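Local structure of glycosylation Associate Protein 2 (Streptococcus agalactiae serotype V, 6OYC) at residues Thr41-Asn44 / Asn45-Thr48; Ser75-Ser78 / Ser79-Glu82; Lys341-Glu344 / Gln345-Asp349; Asn437-Trp440 / Lys441-Glu445. The protein probably works with its Gap1 and Gap3 partners in the glycosylation and export of a serine-rich adhesin through the accessory Sec system, and has an alpha/beta-hydrolase-like domain. All blocks are in the same frame, centred on the assembly; numbering follows the deposited sequence.

Contact 1: Thr41-Asn44 / Asn45-Thr48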
loop_
_atom_site.group_PDB
_atom_site.type_symbol
_atom_site.label_atom_id
_atom_site.label_comp_id
_atom_site.label_asym_id
_atom_site.label_seq_id
_atom_site.Cartn_x
_atom_site.Cartn_y
_atom_site.Cartn_z
ATOM N N THR B 41 34.730 -6.835 -8.194
ATOM C CA THR B 41 35.597 -7.877 -7.654
ATOM C C THR B 41 35.549 -7.904 -6.129
ATOM O O THR B 41 35.287 -8.952 -5.526
ATOM C CB THR B 41 37.031 -7.654 -8.147
ATOM O OG1 THR B 41 37.085 -7.847 -9.568
ATOM C CG2 THR B 41 38.019 -8.591 -7.430
ATOM N N THR B 42 35.797 -6.758 -5.484
ATOM C CA THR B 42 35.783 -6.704 -4.020
ATOM C C THR B 42 34.444 -7.141 -3.442
ATOM O O THR B 42 34.396 -7.914 -2.477
ATOM C CB THR B 42 36.113 -5.300 -3.536
ATOM O OG1 THR B 42 37.434 -4.962 -3.969
ATOM C CG2 THR B 42 36.093 -5.267 -2.030
ATOM N N GLU B 43 33.343 -6.668 -4.013
ATOM C CA GLU B 43 32.046 -7.028 -3.458
ATOM C C GLU B 43 31.754 -8.508 -3.659
ATOM O O GLU B 43 31.264 -9.182 -2.746
ATOM C CB GLU B 43 30.954 -6.161 -4.079
ATOM C CG GLU B 43 29.594 -6.320 -3.437
ATOM C CD GLU B 43 29.539 -5.885 -1.955
ATOM O OE1 GLU B 43 30.464 -5.205 -1.461
ATOM O OE2 GLU B 43 28.539 -6.219 -1.292
ATOM N N ASN B 44 32.048 -9.036 -4.844
ATOM C CA ASN B 44 31.823 -10.459 -5.075
ATOM C C ASN B 44 32.747 -11.318 -4.207
ATOM O O ASN B 44 32.334 -12.361 -3.697
ATOM C CB ASN B 44 31.997 -10.783 -6.565
ATOM C CG ASN B 44 30.734 -10.490 -7.385
ATOM O OD1 ASN B 44 29.630 -10.412 -6.846
ATOM N ND2 ASN B 44 30.900 -10.318 -8.683
ATOM N N ASN B 45 34.000 -10.905 -4.024
ATOM C CA ASN B 45 34.837 -11.598 -3.054
ATOM C C ASN B 45 34.157 -11.610 -1.691
ATOM O O ASN B 45 33.969 -12.674 -1.085
ATOM C CB ASN B 45 36.217 -10.942 -2.973
ATOM C CG ASN B 45 37.131 -11.374 -4.103
ATOM O OD1 ASN B 45 36.821 -12.315 -4.841
ATOM N ND2 ASN B 45 38.263 -10.681 -4.257
ATOM N N TYR B 46 33.726 -10.430 -1.222
ATOM C CA TYR B 46 33.048 -10.349 0.070
ATOM C C TYR B 46 31.821 -11.253 0.116
ATOM O O TYR B 46 31.604 -11.962 1.104
ATOM C CB TYR B 46 32.671 -8.897 0.380
ATOM C CG TYR B 46 31.832 -8.746 1.626
ATOM C CD1 TYR B 46 32.346 -9.069 2.891
ATOM C CD2 TYR B 46 30.524 -8.301 1.547
ATOM C CE1 TYR B 46 31.568 -8.943 4.034
ATOM C CE2 TYR B 46 29.738 -8.163 2.692
ATOM C CZ TYR B 46 30.261 -8.484 3.929
ATOM O OH TYR B 46 29.468 -8.347 5.048
ATOM N N LEU B 47 31.013 -11.262 -0.947
ATOM C CA LEU B 47 29.825 -12.117 -0.943
ATOM C C LEU B 47 30.202 -13.594 -0.914
ATOM O O LEU B 47 29.584 -14.385 -0.187
ATOM C CB LEU B 47 28.952 -11.833 -2.160
ATOM C CG LEU B 47 28.226 -10.488 -2.213
ATOM C CD1 LEU B 47 27.590 -10.318 -3.591
ATOM C CD2 LEU B 47 27.178 -10.327 -1.086
ATOM N N THR B 48 31.197 -13.987 -1.719
ATOM C CA THR B 48 31.657 -15.373 -1.719
ATOM C C THR B 48 32.143 -15.775 -0.331
ATOM O O THR B 48 31.678 -16.763 0.247
ATOM C CB THR B 48 32.772 -15.563 -2.755
ATOM O OG1 THR B 48 32.248 -15.319 -4.064
ATOM C CG2 THR B 48 33.330 -16.991 -2.698
#

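Contact 2: Ser75-Ser78 / Ser79-Glu82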
loop_
_atom_site.group_PDB
_atom_site.type_symbol
_atom_site.label_atom_id
_atom_site.label_comp_id
_atom_site.label_asym_id
_atom_site.label_seq_id
_atom_site.Cartn_x
_atom_site.Cartn_y
_atom_site.Cartn_z
ATOM N N SER B 75 26.489 -0.891 -15.819
ATOM C CA SER B 75 25.601 -2.047 -15.909
ATOM C C SER B 75 26.032 -3.178 -14.981
ATOM O O SER B 75 25.190 -3.955 -14.509
ATOM C CB SER B 75 25.558 -2.553 -17.346
ATOM O OG SER B 75 24.994 -1.587 -18.199
ATOM N N SER B 76 27.334 -3.305 -14.716
ATOM C CA SER B 76 27.760 -4.381 -13.834
ATOM C C SER B 76 27.328 -4.178 -12.378
ATOM O O SER B 76 27.481 -5.108 -11.580
ATOM C CB SER B 76 29.277 -4.556 -13.910
ATOM O OG SER B 76 29.956 -3.441 -13.373
ATOM N N LEU B 77 26.788 -3.009 -12.006
ATOM C CA LEU B 77 26.260 -2.863 -10.654
ATOM C C LEU B 77 24.847 -3.409 -10.523
ATOM O O LEU B 77 24.303 -3.419 -9.419
ATOM C CB LEU B 77 26.302 -1.397 -10.217
ATOM C CG LEU B 77 27.727 -0.830 -10.184
ATOM C CD1 LEU B 77 27.740 0.617 -9.715
ATOM C CD2 LEU B 77 28.645 -1.692 -9.314
ATOM N N SER B 78 24.268 -3.896 -11.618
ATOM C CA SER B 78 22.879 -4.329 -11.609
ATOM C C SER B 78 22.646 -5.507 -10.672
ATOM O O SER B 78 21.578 -5.602 -10.058
ATOM C CB SER B 78 22.465 -4.689 -13.033
ATOM O OG SER B 78 21.217 -5.336 -13.046
ATOM N N SER B 79 23.624 -6.410 -10.536
ATOM C CA SER B 79 23.419 -7.575 -9.682
ATOM C C SER B 79 23.310 -7.204 -8.207
ATOM O O SER B 79 22.779 -7.994 -7.420
ATOM C CB SER B 79 24.560 -8.588 -9.872
ATOM O OG SER B 79 25.762 -8.135 -9.246
ATOM N N PHE B 80 23.798 -6.026 -7.810
ATOM C CA PHE B 80 23.930 -5.685 -6.401
ATOM C C PHE B 80 22.781 -4.845 -5.843
ATOM O O PHE B 80 22.766 -4.604 -4.638
ATOM C CB PHE B 80 25.250 -4.930 -6.165
ATOM C CG PHE B 80 26.469 -5.683 -6.616
ATOM C CD1 PHE B 80 26.968 -6.746 -5.859
ATOM C CD2 PHE B 80 27.120 -5.335 -7.801
ATOM C CE1 PHE B 80 28.093 -7.451 -6.283
ATOM C CE2 PHE B 80 28.245 -6.037 -8.226
ATOM C CZ PHE B 80 28.735 -7.098 -7.465
ATOM N N PHE B 81 21.839 -4.376 -6.665
ATOM C CA PHE B 81 20.835 -3.425 -6.195
ATOM C C PHE B 81 19.462 -3.759 -6.760
ATOM O O PHE B 81 19.338 -4.188 -7.909
ATOM C CB PHE B 81 21.217 -1.980 -6.567
ATOM C CG PHE B 81 22.432 -1.482 -5.834
ATOM C CD1 PHE B 81 22.336 -1.059 -4.505
ATOM C CD2 PHE B 81 23.683 -1.480 -6.454
ATOM C CE1 PHE B 81 23.463 -0.632 -3.811
ATOM C CE2 PHE B 81 24.807 -1.049 -5.782
ATOM C CZ PHE B 81 24.702 -0.625 -4.444
ATOM N N GLU B 82 18.438 -3.550 -5.941
ATOM C CA GLU B 82 17.049 -3.805 -6.286
ATOM C C GLU B 82 16.418 -2.546 -6.860
ATOM O O GLU B 82 16.956 -1.447 -6.747
ATOM C CB GLU B 82 16.261 -4.256 -5.049
ATOM C CG GLU B 82 16.766 -5.537 -4.435
ATOM C CD GLU B 82 16.537 -6.722 -5.355
ATOM O OE1 GLU B 82 15.352 -7.014 -5.665
ATOM O OE2 GLU B 82 17.537 -7.346 -5.779
HETATM O O HOH W 1 25.003 -7.018 -12.863
#

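Contact 3: Lys341-Glu344 / Gln345-Asp349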
loop_
_atom_site.group_PDB
_atom_site.type_symbol
_atom_site.label_atom_id
_atom_site.label_comp_id
_atom_site.label_asym_id
_atom_site.label_seq_id
_atom_site.Cartn_x
_atom_site.Cartn_y
_atom_site.Cartn_z
ATOM N N LYS B 341 -16.409 7.063 -7.654
ATOM C CA LYS B 341 -16.000 6.832 -9.029
ATOM C C LYS B 341 -14.575 7.283 -9.236
ATOM O O LYS B 341 -13.830 6.656 -10.002
ATOM C CB LYS B 341 -16.914 7.574 -10.012
ATOM C CG LYS B 341 -18.373 7.061 -10.131
ATOM C CD LYS B 341 -19.134 7.060 -8.775
ATOM C CE LYS B 341 -19.112 8.449 -8.070
ATOM N NZ LYS B 341 -19.287 8.351 -6.599
ATOM N N GLU B 342 -14.194 8.386 -8.588
ATOM C CA GLU B 342 -12.801 8.801 -8.594
ATOM C C GLU B 342 -11.917 7.705 -8.025
ATOM O O GLU B 342 -10.899 7.336 -8.624
ATOM C CB GLU B 342 -12.634 10.079 -7.793
ATOM C CG GLU B 342 -11.204 10.519 -7.707
ATOM C CD GLU B 342 -11.021 11.685 -6.780
ATOM O OE1 GLU B 342 -11.998 12.074 -6.120
ATOM O OE2 GLU B 342 -9.897 12.211 -6.709
ATOM N N TYR B 343 -12.319 7.141 -6.879
ATOM C CA TYR B 343 -11.514 6.103 -6.244
ATOM C C TYR B 343 -11.338 4.913 -7.180
ATOM O O TYR B 343 -10.212 4.489 -7.460
ATOM C CB TYR B 343 -12.167 5.687 -4.922
ATOM C CG TYR B 343 -11.383 4.696 -4.089
ATOM C CD1 TYR B 343 -11.564 3.322 -4.248
ATOM C CD2 TYR B 343 -10.490 5.130 -3.107
ATOM C CE1 TYR B 343 -10.860 2.406 -3.469
ATOM C CE2 TYR B 343 -9.774 4.223 -2.332
ATOM C CZ TYR B 343 -9.969 2.873 -2.513
ATOM O OH TYR B 343 -9.275 1.985 -1.739
ATOM N N GLU B 344 -12.447 4.401 -7.721
ATOM C CA GLU B 344 -12.385 3.179 -8.516
ATOM C C GLU B 344 -11.712 3.415 -9.863
ATOM O O GLU B 344 -10.907 2.590 -10.314
ATOM C CB GLU B 344 -13.785 2.619 -8.696
ATOM C CG GLU B 344 -14.453 2.290 -7.388
ATOM C CD GLU B 344 -15.855 1.787 -7.585
ATOM O OE1 GLU B 344 -16.325 1.793 -8.735
ATOM O OE2 GLU B 344 -16.501 1.398 -6.596
ATOM N N GLN B 345 -12.002 4.542 -10.513
ATOM C CA GLN B 345 -11.308 4.831 -11.762
ATOM C C GLN B 345 -9.811 5.024 -11.531
ATOM O O GLN B 345 -9.001 4.769 -12.436
ATOM C CB GLN B 345 -11.910 6.067 -12.434
ATOM C CG GLN B 345 -11.249 6.448 -13.750
ATOM C CD GLN B 345 -11.412 5.365 -14.805
ATOM O OE1 GLN B 345 -12.532 4.972 -15.132
ATOM N NE2 GLN B 345 -10.297 4.870 -15.329
ATOM N N LYS B 346 -9.413 5.464 -10.334
ATOM C CA LYS B 346 -7.986 5.593 -10.090
ATOM C C LYS B 346 -7.319 4.233 -9.987
ATOM O O LYS B 346 -6.158 4.085 -10.386
ATOM C CB LYS B 346 -7.739 6.422 -8.834
ATOM C CG LYS B 346 -7.858 7.879 -9.147
ATOM C CD LYS B 346 -7.560 8.753 -7.992
ATOM C CE LYS B 346 -7.439 10.169 -8.477
ATOM N NZ LYS B 346 -7.231 11.085 -7.361
ATOM N N ILE B 347 -8.031 3.228 -9.469
ATOM C CA ILE B 347 -7.469 1.881 -9.449
ATOM C C ILE B 347 -7.257 1.385 -10.874
ATOM O O ILE B 347 -6.205 0.825 -11.207
ATOM C CB ILE B 347 -8.369 0.936 -8.632
ATOM C CG1 ILE B 347 -8.471 1.435 -7.182
ATOM C CG2 ILE B 347 -7.850 -0.505 -8.701
ATOM C CD1 ILE B 347 -9.337 0.583 -6.280
ATOM N N VAL B 348 -8.237 1.614 -11.747
ATOM C CA VAL B 348 -8.122 1.145 -13.128
ATOM C C VAL B 348 -6.993 1.877 -13.833
ATOM O O VAL B 348 -6.146 1.264 -14.493
ATOM C CB VAL B 348 -9.471 1.310 -13.856
ATOM C CG1 VAL B 348 -9.312 1.175 -15.357
ATOM C CG2 VAL B 348 -10.489 0.298 -13.311
ATOM N N ASP B 349 -6.946 3.202 -13.680
ATOM C CA ASP B 349 -5.865 3.973 -14.285
ATOM C C ASP B 349 -4.505 3.510 -13.780
ATOM O O ASP B 349 -3.546 3.444 -14.555
ATOM C CB ASP B 349 -6.054 5.466 -14.011
ATOM C CG ASP B 349 -7.296 6.047 -14.692
ATOM O OD1 ASP B 349 -7.918 5.347 -15.525
ATOM O OD2 ASP B 349 -7.661 7.202 -14.380
#

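Contact 4: Asn437-Trp440 / Lys441-Glu445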
loop_
_atom_site.group_PDB
_atom_site.type_symbol
_atom_site.label_atom_id
_atom_site.label_comp_id
_atom_site.label_asym_id
_atom_site.label_seq_id
_atom_site.Cartn_x
_atom_site.Cartn_y
_atom_site.Cartn_z
ATOM N N ASN B 437 -25.949 -5.705 -6.453
ATOM C CA ASN B 437 -26.078 -5.352 -7.858
ATOM C C ASN B 437 -24.958 -4.428 -8.308
ATOM O O ASN B 437 -24.580 -4.439 -9.488
ATOM C CB ASN B 437 -27.455 -4.739 -8.100
ATOM C CG ASN B 437 -28.569 -5.779 -7.984
ATOM O OD1 ASN B 437 -28.358 -6.959 -8.279
ATOM N ND2 ASN B 437 -29.742 -5.355 -7.537
ATOM N N TYR B 438 -24.411 -3.639 -7.379
ATOM C CA TYR B 438 -23.260 -2.791 -7.672
ATOM C C TYR B 438 -22.125 -3.583 -8.305
ATOM O O TYR B 438 -21.487 -3.125 -9.261
ATOM C CB TYR B 438 -22.789 -2.136 -6.377
ATOM C CG TYR B 438 -21.773 -1.042 -6.549
ATOM C CD1 TYR B 438 -22.157 0.231 -6.947
ATOM C CD2 TYR B 438 -20.435 -1.271 -6.279
ATOM C CE1 TYR B 438 -21.231 1.247 -7.078
ATOM C CE2 TYR B 438 -19.499 -0.259 -6.413
ATOM C CZ TYR B 438 -19.907 0.996 -6.809
ATOM O OH TYR B 438 -18.990 2.002 -6.945
ATOM N N PHE B 439 -21.857 -4.777 -7.782
ATOM C CA PHE B 439 -20.812 -5.612 -8.361
ATOM C C PHE B 439 -21.164 -6.046 -9.787
ATOM O O PHE B 439 -20.352 -5.891 -10.712
ATOM C CB PHE B 439 -20.560 -6.831 -7.469
ATOM C CG PHE B 439 -19.569 -7.802 -8.051
ATOM C CD1 PHE B 439 -18.206 -7.619 -7.859
ATOM C CD2 PHE B 439 -19.998 -8.885 -8.811
ATOM C CE1 PHE B 439 -17.294 -8.504 -8.404
ATOM C CE2 PHE B 439 -19.091 -9.771 -9.356
ATOM C CZ PHE B 439 -17.741 -9.585 -9.158
ATOM N N TRP B 440 -22.371 -6.590 -9.990
ATOM C CA TRP B 440 -22.690 -7.190 -11.288
ATOM C C TRP B 440 -22.878 -6.156 -12.389
ATOM O O TRP B 440 -22.686 -6.495 -13.560
ATOM C CB TRP B 440 -23.919 -8.082 -11.165
ATOM C CG TRP B 440 -23.657 -9.159 -10.227
ATOM C CD1 TRP B 440 -24.110 -9.246 -8.954
ATOM C CD2 TRP B 440 -22.810 -10.296 -10.438
ATOM N NE1 TRP B 440 -23.614 -10.380 -8.355
ATOM C CE2 TRP B 440 -22.814 -11.042 -9.249
ATOM C CE3 TRP B 440 -22.061 -10.761 -11.519
ATOM C CZ2 TRP B 440 -22.099 -12.230 -9.110
ATOM C CZ3 TRP B 440 -21.351 -11.944 -11.376
ATOM C CH2 TRP B 440 -21.373 -12.660 -10.185
ATOM N N LYS B 441 -23.213 -4.907 -12.042
ATOM C CA LYS B 441 -23.332 -3.882 -13.067
ATOM C C LYS B 441 -21.979 -3.613 -13.718
ATOM O O LYS B 441 -21.897 -3.355 -14.921
ATOM C CB LYS B 441 -23.930 -2.598 -12.483
ATOM C CG LYS B 441 -23.468 -1.313 -13.174
ATOM C CD LYS B 441 -23.760 -0.069 -12.340
ATOM C CE LYS B 441 -23.236 1.183 -13.019
ATOM N NZ LYS B 441 -24.264 1.835 -13.885
ATOM N N SER B 442 -20.907 -3.666 -12.935
ATOM C CA SER B 442 -19.573 -3.576 -13.518
ATOM C C SER B 442 -19.305 -4.764 -14.434
ATOM O O SER B 442 -18.740 -4.614 -15.521
ATOM C CB SER B 442 -18.531 -3.503 -12.397
ATOM O OG SER B 442 -17.218 -3.413 -12.911
ATOM N N ILE B 443 -19.707 -5.955 -13.994
ATOM C CA ILE B 443 -19.533 -7.165 -14.791
ATOM C C ILE B 443 -20.314 -7.058 -16.098
ATOM O O ILE B 443 -19.735 -7.101 -17.188
ATOM C CB ILE B 443 -19.963 -8.401 -13.982
ATOM C CG1 ILE B 443 -19.073 -8.557 -12.743
ATOM C CG2 ILE B 443 -19.938 -9.637 -14.854
ATOM C CD1 ILE B 443 -17.601 -8.373 -13.017
ATOM N N GLU B 444 -21.642 -6.923 -15.999
ATOM C CA GLU B 444 -22.494 -6.669 -17.153
ATOM C C GLU B 444 -21.873 -5.662 -18.107
ATOM O O GLU B 444 -21.609 -5.972 -19.271
ATOM C CB GLU B 444 -23.858 -6.147 -16.703
ATOM C CG GLU B 444 -24.733 -7.135 -15.994
ATOM C CD GLU B 444 -26.049 -6.528 -15.536
ATOM O OE1 GLU B 444 -26.376 -6.631 -14.328
ATOM O OE2 GLU B 444 -26.761 -5.951 -16.390
ATOM N N GLU B 445 -21.636 -4.444 -17.627
ATOM C CA GLU B 445 -21.151 -3.386 -18.503
ATOM C C GLU B 445 -19.697 -3.566 -18.908
ATOM O O GLU B 445 -19.178 -2.741 -19.675
ATOM C CB GLU B 445 -21.329 -2.033 -17.829
ATOM C CG GLU B 445 -22.758 -1.719 -17.465
ATOM C CD GLU B 445 -22.919 -0.286 -17.016
ATOM O OE1 GLU B 445 -22.477 0.042 -15.896
ATOM O OE2 GLU B 445 -23.470 0.518 -17.796
#

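Contact 1: Thr41-Asn44 / Asn45-Thr48
Thr41 O, Thr42 O, Glu43 O and Asn44 O each accept the amide of the residue four further on, so Thr41-Thr48 is two turns of regular alpha-helix inside helix 36-52; the Asn45 N to Thr41 O bond, at 2.8 Å, is nearly linear. The helix flanks the five-stranded parallel sheet of the N-terminal part of the chain. Along one side, Thr41 and Asn45 run side by side, with the methyl CG2 of Thr41 3.8 Å from the amide ND2 of Asn45. Glu43 and Tyr46 also point the same way. Glu43 has CG anti to its backbone N (chi1 -172°) and bends at chi2, which brings OE2 to the edge of the Tyr46 ring, 4.0 Å from CD2. Both polar ends have partners in the following loop: Glu43 OE1 forms a salt bridge with Arg58, and Tyr46 OH bonds to the Arg58 backbone N. Leu47 passes across Asn44, its CD1 3.8 Å from Asn44 OD1. At the solvent side, Thr48 folds its hydroxyl back over the preceding turn, giving Asn44 O two donors that arrive from opposite faces of the carbonyl plane: Thr48 N at 2.8 Å and Thr48 OG1 at 3.0 Å, the hydroxyl lying 37° out of that plane.

Contact 2: Ser75-Ser78 / Ser79-Glu82
Ser78 N bonds to Ser75 O and, two residues on, Phe80 N bonds to Leu77 O at 3.1 Å, so the loop makes two successive turns, each closed by a bond from residue i+3 to residue i, before Phe81 straightens into an extended conformation. The Phe80 N-H comes in well above the plane of the Leu77 carbonyl. A water adds a looser link, with weak bonds to Ser79 N and Ser76 O. Leu77 O also touches both aromatic rings near their planes, lying 3.6 Å from Phe81 CD2 and 3.8 Å from Phe80 CD2. Phe80 turns its CG beside its own backbone N (chi1 -57°), which carries the ring back along the turn: its CE2 stands 3.6 Å from Ser76 O, and its CD2 packs at 4.2 Å against Leu77 CD2. Over one ring face sits the neighbouring Ser79 OG, 3.3 Å above the plane and over its centre. Leu77 and Phe81 are buried, whereas Ser79 is exposed. Lys105 bonds to Ser78 O and Phe81 O, tying down two carbonyls. Running between strands 62-65 and 86-89, this loop packs Ser76 and Phe80 against helix 36-52, where Phe80 meets Phe39 edge-to-face, and lays Leu77 and Phe81 on strand 6-11.

Contact 3: Lys341-Glu344 / Gln345-Asp349
Lys341 opens helix 341-358, its carbonyl O taking the amide N of Gln345 at 2.8 Å in the first of a run of i to i+4 bonds. Glu342 comes next and makes the ionic contact. Its side chain reaches out fully extended and lies beside that of Lys346, pointing the same way, so that OE2 and NZ form a salt bridge of 3.0 Å. The ammonium meets OE2 on its anti side, 17° out of the carboxylate plane, and the aliphatic part of the lysine follows the glutamate, its CE 3.9 Å from Glu342 CG. Tyr343 turns to the interior. With CG anti to the backbone N (chi1 -175°), its ring stands out from the helix, and the CD1 methyl of Ile347 approaches CE1 obliquely at 3.7 Å; Phe284 and Arg330 also meet this ring, in an edge-to-face and a cation-pi contact. Glu344 is buried, and its extended chain places the carboxylate among Tyr379 OH, Tyr438 OH and Gly339 N, while its carbonyl O accepts Val348 N at 3.2 Å. Glu342 OE1 takes Ala279 N and Lys346 NZ gives a further bond to Ile277 O, so the ion pair also ties the helix to the end of strand 274-277 and the turn that follows. That makes two donors for the Glu342 carboxylate and three for that of Glu344, whose gathered donors would probably favour its ionised form.

Contact 4: Asn437-Trp440 / Lys441-Glu445
Ile443 CG1 lies obliquely against two aromatic rings of the preceding turn, 3.6 Å from Phe439 CE2 and 3.9 Å from Trp440 CE3. Those rings also meet each other: Phe439 CD2 lies 3.5 Å above one face of the indole, over its centre, and Trp440 CD2 sits in plane at the edge of the Phe439 ring. Phe439 is also stacked with Phe396 and meets Tyr375 edge-to-face, and the indole lies nearly parallel to the Tyr474 ring. The two aromatic side chains start in different directions, Phe439 with CG anti to the backbone N (chi1 175°) and Trp440 with CG beside it (chi1 -61°), and this brings the rings together on one flank of helix 429-444. The backbone beneath is alpha-helical but uneven near its end. Lys441 N to Asn437 O is a sound bond of 2.9 Å, Phe439 O receives only weak bonds from Ser442 N and Ile443 N, and Glu444 N closes on Trp440 O at 2.7 Å. On the outer side, Lys441 NZ and Glu445 OE1 form a salt bridge of 3.2 Å, one turn apart. Polar groups next to the aromatic patch have partners of their own: Trp440 NE1 bonds to Asn397 OD1, Glu444 OE1 to Tyr474 OH, and Ser442 OG to Lys383 NZ and Tyr379 O. Chemically, Phe439 and Ile443 face helix 372-381 while the indole is turned to Tyr474 and Asn397; Trp440 NE1 and Ser442 OG, on buried residues, each have a partner, and the charged pair stays at the surface.

In the fold
Along the chain the four contacts come in series and fall into two pairs. Contacts 1 and 2, with centres about 13 Å apart, belong to the N-terminal parallel-sheet region, where Phe80 of the 62-65 to 86-89 loop packs on Glu43, Asn44 and Leu47 of helix 36-52. Contacts 3 and 4 lie about 15 Å apart between centres, on helices of the mixed-sheet region, and are joined by a probable hydrogen bond of 2.6 Å between Glu344 OE2 and Tyr438 OH. The pairs stand well apart, with about 46 Å between the centres of contacts 1 and 3, and antiparallel sheets come between them in sequence. Helix 372-381, touched by both contacts 3 and 4, follows a GxSxG-like elbow consistent with an alpha/beta-hydrolase fold.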